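PDB 4GCV: putative transcription protein from Pseudomonas aeruginosa PAO1, which probably binds DNA as a transcriptional regulator of the HxlR-like helix-turn-helix family, with a proposed role in sensing oxidative stress. Local coordinates for residues Arg30-Gln34 / Gly35-Phe39. The protein carries 2 engineered substitutions. Numbering follows the deposited sequence.
Sequences RDALQ and GLRRF
Two backbone bonds fold the chain back from Gly35 and Leu36 onto the last turn of helix 23-33. Leu36 N donates to Asp31 O at 3.0 Å, the 6→1 bond, and inside it Gly35 N reaches Ala32 O at 3.1 Å, the 5→2 bond. Gly35 turns the chain with a positive phi of 108°, where a beta carbon would be jammed against the carbonyl oxygen of Gln34; glycine suits the place.

Side-chain packing joins Leu36 to Asp31, whose side chains run side by side in the same direction. Methyl CD2 of Leu36 rests against Asp31 CB and the carboxylate carbon CG, 3.7 Å from CG, so the leucine packs along the flank of the acid. The acid's oxygen OD2 has a polar partner in helix 39-46, a weak hydrogen bond with Ser45 OG. Ala32 is buried and touches Phe42 of that helix and Leu66.

Arg37 bends back toward the helix end. With turns at chi2 and chi3 (-67° and 86°), its chain brings NE to donate to Leu36 O at 3.0 Å from above the carbonyl plane. One guanidinium face lies over Gly35 O, and NH2 shares water 1 with Leu33 O, linking the arginine to the helix end. Backbone N atoms of Arg37 and Arg38, the latter an N-cap, both bond Glu41 OE1 at the start of helix 39-46.

Positive-phi glycine and paired return bonds make this a Schellman motif, here ending helix 23-33 and leading into helix 39-46 within the HxlR-like helix-turn-helix region.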
loop_
_atom_site.group_PDB
_atom_site.type_symbol
_atom_site.label_atom_id
_atom_site.label_comp_id
_atom_site.label_asym_id
_atom_site.label_seq_id
_atom_site.Cartn_x
_atom_site.Cartn_y
_atom_site.Cartn_z
ATOM N N ARG B 30 -9.409 0.783 -8.654
ATOM C CA ARG B 30 -10.782 0.666 -8.212
ATOM C C ARG B 30 -11.776 0.514 -9.366
ATOM O O ARG B 30 -12.618 -0.391 -9.362
ATOM C CB ARG B 30 -11.152 1.891 -7.373
ATOM C CG ARG B 30 -12.460 1.780 -6.703
ATOM C CD ARG B 30 -12.820 3.082 -5.931
ATOM N NE ARG B 30 -14.211 3.002 -5.511
ATOM C CZ ARG B 30 -15.239 3.268 -6.310
ATOM N NH1 ARG B 30 -15.016 3.656 -7.567
ATOM N NH2 ARG B 30 -16.494 3.141 -5.866
ATOM N N ASP B 31 -11.684 1.397 -10.352
ATOM C CA ASP B 31 -12.591 1.322 -11.500
ATOM C C ASP B 31 -12.358 0.065 -12.315
ATOM O O ASP B 31 -13.317 -0.493 -12.850
ATOM C CB ASP B 31 -12.363 2.512 -12.444
ATOM C CG ASP B 31 -13.014 3.786 -11.981
ATOM O OD1 ASP B 31 -14.040 3.723 -11.257
ATOM O OD2 ASP B 31 -12.501 4.877 -12.379
ATOM N N ALA B 32 -11.097 -0.332 -12.503
ATOM C CA ALA B 32 -10.824 -1.601 -13.207
ATOM C C ALA B 32 -11.435 -2.788 -12.446
ATOM O O ALA B 32 -12.028 -3.655 -13.018
ATOM C CB ALA B 32 -9.340 -1.785 -13.412
ATOM N N LEU B 33 -11.290 -2.804 -11.134
ATOM C CA LEU B 33 -11.859 -3.905 -10.348
ATOM C C LEU B 33 -13.376 -3.887 -10.408
ATOM O O LEU B 33 -13.977 -4.934 -10.327
ATOM C CB LEU B 33 -11.394 -3.833 -8.896
ATOM C CG LEU B 33 -9.898 -4.149 -8.913
ATOM C CD1 LEU B 33 -9.264 -3.606 -7.666
ATOM C CD2 LEU B 33 -9.661 -5.674 -9.064
ATOM N N GLN B 34 -13.993 -2.712 -10.602
ATOM C CA GLN B 34 -15.451 -2.633 -10.750
ATOM C C GLN B 34 -15.959 -2.923 -12.177
ATOM O O GLN B 34 -17.156 -2.761 -12.455
ATOM C CB GLN B 34 -15.943 -1.252 -10.346
ATOM C CG GLN B 34 -15.940 -0.962 -8.845
ATOM C CD GLN B 34 -16.441 0.476 -8.530
ATOM O OE1 GLN B 34 -16.626 1.319 -9.440
ATOM N NE2 GLN B 34 -16.662 0.754 -7.241
ATOM N N GLY B 35 -15.076 -3.291 -13.094
ATOM C CA GLY B 35 -15.521 -3.619 -14.449
ATOM C C GLY B 35 -15.209 -2.650 -15.594
ATOM O O GLY B 35 -15.422 -2.985 -16.755
ATOM N N LEU B 36 -14.680 -1.467 -15.299
ATOM C CA LEU B 36 -14.266 -0.547 -16.379
ATOM C C LEU B 36 -13.070 -1.105 -17.171
ATOM O O LEU B 36 -12.178 -1.669 -16.572
ATOM C CB LEU B 36 -13.930 0.806 -15.776
ATOM C CG LEU B 36 -15.065 1.809 -15.934
ATOM C CD1 LEU B 36 -16.453 1.173 -15.775
ATOM C CD2 LEU B 36 -14.900 3.079 -15.040
ATOM N N ARG B 37 -13.043 -0.931 -18.489
ATOM C CA ARG B 37 -12.078 -1.641 -19.361
ATOM C C ARG B 37 -11.411 -0.721 -20.361
ATOM O O ARG B 37 -10.228 -0.857 -20.621
ATOM C CB ARG B 37 -12.774 -2.712 -20.265
ATOM C CG ARG B 37 -13.357 -3.966 -19.630
ATOM C CD ARG B 37 -12.318 -4.909 -19.022
ATOM N NE ARG B 37 -12.032 -4.496 -17.654
ATOM C CZ ARG B 37 -12.281 -5.210 -16.552
ATOM N NH1 ARG B 37 -12.808 -6.426 -16.639
ATOM N NH2 ARG B 37 -11.983 -4.677 -15.356
ATOM N N ARG B 38 -12.205 0.132 -20.999
ATOM C CA ARG B 38 -11.751 0.893 -22.166
ATOM C C ARG B 38 -11.207 2.260 -21.792
ATOM O O ARG B 38 -11.698 2.891 -20.871
ATOM C CB ARG B 38 -12.876 1.022 -23.162
ATOM C CG ARG B 38 -13.051 -0.286 -23.936
ATOM C CD ARG B 38 -14.506 -0.729 -23.992
ATOM N NE ARG B 38 -15.451 0.376 -24.168
ATOM C CZ ARG B 38 -16.742 0.326 -23.815
ATOM N NH1 ARG B 38 -17.243 -0.780 -23.248
ATOM N NH2 ARG B 38 -17.533 1.384 -24.013
ATOM N N PHE B 39 -10.178 2.695 -22.502
ATOM C CA PHE B 39 -9.507 3.917 -22.214
ATOM C C PHE B 39 -10.508 5.051 -21.980
ATOM O O PHE B 39 -10.375 5.792 -20.991
ATOM C CB PHE B 39 -8.575 4.284 -23.352
ATOM C CG PHE B 39 -7.662 5.450 -23.041
ATOM C CD1 PHE B 39 -8.047 6.762 -23.356
ATOM C CD2 PHE B 39 -6.403 5.230 -22.492
ATOM C CE1 PHE B 39 -7.200 7.827 -23.095
ATOM C CE2 PHE B 39 -5.538 6.298 -22.235
ATOM C CZ PHE B 39 -5.933 7.590 -22.529
HETATM O O HOH W 1 -12.929 -6.433 -12.757
#